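Local coordinates for protein angel homolog 2 (Homo sapiens, PDB 6RVZ), which probably acts as a magnesium-dependent phosphatase that removes 2',3'-cyclic phosphates from RNA ends, and probably binds mRNA 3'-untranslated regions, at residues Leu103-Glu108 / Asn193-Tyr198. Numbering follows the deposited sequence.
Sequences LQEVQE and NTHLLY. With MG (magnesium ion), chain C; KL2 (adenosine-2',3'-vanadate), chain B.
At the metal-centred active site of this endonuclease/exonuclease/phosphatase fold, strands 100-107 and 189-195, one from each of the two large sheets, bring E105 and H195 together beside the bound vanadate. The E105 carboxylate ligates magnesium through OE2 at 2.1 Å, while S61 N and N58 ND2 hold its two oxygens; a glutamate suits this place because it can bind metal and framework at once. OE2 comes to the edge of the H195 ring, 3.5 Å from CE1, with carboxylate and imidazole nearly coplanar (8° apart). With CG anti to the backbone N (chi1 -170°), the H195 ring points toward E105 and the ligand: its NE2 donates to O3' of the ligand over 2.9 Å, and its ND1 shares a water with E105 N. Behind them N193 clips the sheets together, since its amide can give and accept: ND2 donates to L103 O (2.9 Å), from above the carbonyl plane, and OD1 takes a fairly straight bond from Q104 NE2 (2.9 Å), the two amides turned 84° apart. Y198 lays one ring face against the adenine, N3 lying 3.7 Å above the ring plane, so an alanine here would probably leave the base without that flat surface and freer to shift. Magnesium grips O2' and O3V while H195 bonds to O3', an arrangement consistent with chemistry at a 2',3'-cyclic phosphate.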
loop_
_atom_site.group_PDB
_atom_site.type_symbol
_atom_site.label_atom_id
_atom_site.label_comp_id
_atom_site.label_asym_id
_atom_site.label_seq_id
_atom_site.Cartn_x
_atom_site.Cartn_y
_atom_site.Cartn_z
ATOM N N LEU A 103 5.724 2.849 4.337
ATOM C CA LEU A 103 4.892 3.050 5.513
ATOM C C LEU A 103 3.659 3.879 5.153
ATOM O O LEU A 103 3.728 4.750 4.287
ATOM C CB LEU A 103 5.718 3.754 6.596
ATOM C CG LEU A 103 7.073 3.125 6.924
ATOM C CD1 LEU A 103 7.849 4.006 7.886
ATOM C CD2 LEU A 103 6.909 1.729 7.504
ATOM N N GLN A 104 2.541 3.599 5.841
ATOM C CA GLN A 104 1.310 4.368 5.730
ATOM C C GLN A 104 0.910 4.868 7.120
ATOM O O GLN A 104 1.372 4.332 8.129
ATOM C CB GLN A 104 0.198 3.520 5.105
ATOM C CG GLN A 104 0.579 2.897 3.765
ATOM C CD GLN A 104 1.276 1.566 3.911
ATOM O OE1 GLN A 104 0.944 0.761 4.780
ATOM N NE2 GLN A 104 2.253 1.320 3.052
ATOM N N GLU A 105 0.050 5.898 7.147
ATOM C CA GLU A 105 -0.406 6.563 8.363
ATOM C C GLU A 105 0.785 7.069 9.178
ATOM O O GLU A 105 0.835 6.909 10.397
ATOM C CB GLU A 105 -1.303 5.647 9.200
ATOM C CG GLU A 105 -2.619 5.296 8.533
ATOM C CD GLU A 105 -3.658 4.710 9.474
ATOM O OE1 GLU A 105 -3.639 5.057 10.672
ATOM O OE2 GLU A 105 -4.486 3.907 9.006
ATOM N N VAL A 106 1.735 7.701 8.479
ATOM C CA VAL A 106 2.890 8.330 9.097
ATOM C C VAL A 106 2.507 9.768 9.442
ATOM O O VAL A 106 2.398 10.609 8.552
ATOM C CB VAL A 106 4.112 8.264 8.157
ATOM C CG1 VAL A 106 5.319 8.989 8.736
ATOM C CG2 VAL A 106 4.473 6.831 7.799
ATOM N N GLN A 107 2.293 10.028 10.740
ATOM C CA GLN A 107 1.826 11.321 11.220
ATOM C C GLN A 107 2.966 12.337 11.125
ATOM O O GLN A 107 4.090 12.043 11.526
ATOM C CB GLN A 107 1.307 11.168 12.652
ATOM C CG GLN A 107 0.364 12.277 13.092
ATOM C CD GLN A 107 -0.352 11.906 14.367
ATOM O OE1 GLN A 107 -1.194 11.010 14.386
ATOM N NE2 GLN A 107 -0.016 12.591 15.448
ATOM N N GLU A 108 2.662 13.535 10.602
ATOM C CA GLU A 108 3.672 14.528 10.255
ATOM C C GLU A 108 4.491 14.928 11.483
ATOM O O GLU A 108 5.718 14.887 11.440
ATOM C CB GLU A 108 3.028 15.769 9.627
ATOM C CG GLU A 108 3.991 16.940 9.460
ATOM C CD GLU A 108 3.368 18.216 8.919
ATOM O OE1 GLU A 108 2.239 18.548 9.340
ATOM O OE2 GLU A 108 4.011 18.876 8.075
ATOM N N ASN A 193 4.159 3.538 -3.294
ATOM C CA ASN A 193 3.466 3.371 -2.024
ATOM C C ASN A 193 2.221 4.260 -2.042
ATOM O O ASN A 193 2.256 5.358 -2.594
ATOM C CB ASN A 193 4.401 3.688 -0.848
ATOM C CG ASN A 193 3.763 3.518 0.517
ATOM O OD1 ASN A 193 2.733 2.865 0.655
ATOM N ND2 ASN A 193 4.378 4.095 1.536
ATOM N N THR A 194 1.117 3.777 -1.455
ATOM C CA THR A 194 -0.104 4.565 -1.352
ATOM C C THR A 194 -0.953 4.106 -0.167
ATOM O O THR A 194 -0.709 3.056 0.423
ATOM C CB THR A 194 -0.931 4.508 -2.647
ATOM O OG1 THR A 194 -1.877 5.579 -2.627
ATOM C CG2 THR A 194 -1.668 3.199 -2.835
ATOM N N HIS A 195 -1.942 4.946 0.168
ATOM C CA HIS A 195 -3.036 4.618 1.064
ATOM C C HIS A 195 -4.324 5.143 0.428
ATOM O O HIS A 195 -4.587 6.343 0.469
ATOM C CB HIS A 195 -2.773 5.210 2.460
ATOM C CG HIS A 195 -3.710 4.736 3.521
ATOM N ND1 HIS A 195 -3.519 5.032 4.857
ATOM C CD2 HIS A 195 -4.829 3.982 3.457
ATOM C CE1 HIS A 195 -4.485 4.487 5.567
ATOM N NE2 HIS A 195 -5.301 3.835 4.731
ATOM N N LEU A 196 -5.107 4.241 -0.184
ATOM C CA LEU A 196 -6.297 4.621 -0.936
ATOM C C LEU A 196 -7.437 4.999 0.011
ATOM O O LEU A 196 -7.441 4.597 1.176
ATOM C CB LEU A 196 -6.717 3.463 -1.851
ATOM C CG LEU A 196 -5.765 3.119 -2.995
ATOM C CD1 LEU A 196 -6.444 2.197 -3.997
ATOM C CD2 LEU A 196 -5.257 4.370 -3.694
ATOM N N LEU A 197 -8.404 5.765 -0.526
ATOM C CA LEU A 197 -9.603 6.197 0.183
ATOM C C LEU A 197 -10.221 5.026 0.947
ATOM O O LEU A 197 -10.387 3.942 0.395
ATOM C CB LEU A 197 -10.606 6.760 -0.833
ATOM C CG LEU A 197 -11.988 7.116 -0.283
ATOM C CD1 LEU A 197 -11.891 8.226 0.754
ATOM C CD2 LEU A 197 -12.932 7.517 -1.404
ATOM N N TYR A 198 -10.572 5.269 2.215
ATOM C CA TYR A 198 -11.171 4.256 3.067
ATOM C C TYR A 198 -12.646 4.056 2.721
ATOM O O TYR A 198 -13.087 2.918 2.571
ATOM C CB TYR A 198 -11.009 4.634 4.541
ATOM C CG TYR A 198 -11.799 3.767 5.484
ATOM C CD1 TYR A 198 -11.395 2.475 5.773
ATOM C CD2 TYR A 198 -12.969 4.227 6.067
ATOM C CE1 TYR A 198 -12.124 1.663 6.625
ATOM C CE2 TYR A 198 -13.712 3.429 6.921
ATOM C CZ TYR A 198 -13.288 2.142 7.201
ATOM O OH TYR A 198 -14.014 1.350 8.044
HETATM MG MG MG C . -6.083 2.819 9.946
HETATM O O2V KL2 B . -8.934 0.592 7.770
HETATM V V KL2 B . -7.396 1.783 7.448
HETATM O "O2'" KL2 B . -8.031 3.011 8.877
HETATM O O1V KL2 B . -6.767 0.609 5.823
HETATM O O3V KL2 B . -5.600 1.509 8.495
HETATM O "O3'" KL2 B . -7.642 3.416 6.327
HETATM C "C3'" KL2 B . -8.321 4.470 7.011
HETATM C "C2'" KL2 B . -8.899 3.989 8.328
HETATM C "C4'" KL2 B . -7.428 5.611 7.459
HETATM C "C5'" KL2 B . -7.174 6.602 6.327
HETATM O "O5'" KL2 B . -8.385 7.288 5.989
HETATM O "O4'" KL2 B . -8.108 6.195 8.588
HETATM C "C1'" KL2 B . -8.982 5.228 9.201
HETATM N N1 KL2 B . -13.905 4.046 10.445
HETATM C C2 KL2 B . -12.810 3.271 10.530
HETATM N N3 KL2 B . -11.599 3.725 10.170
HETATM C C4 KL2 B . -11.457 4.988 9.703
HETATM C C5 KL2 B . -12.576 5.803 9.602
HETATM C C6 KL2 B . -13.817 5.312 9.985
HETATM N N6 KL2 B . -14.923 6.088 9.896
HETATM N N7 KL2 B . -12.173 6.986 9.113
HETATM C C8 KL2 B . -10.844 6.897 8.924
HETATM N N9 KL2 B . -10.401 5.689 9.275
HETATM O O HOH W 1 -1.791 7.283 5.370
HETATM O O HOH W 2 -6.235 4.365 11.182
HETATM O O HOH W 3 -7.125 1.483 11.173
HETATM O O HOH W 4 -4.280 1.961 10.802
#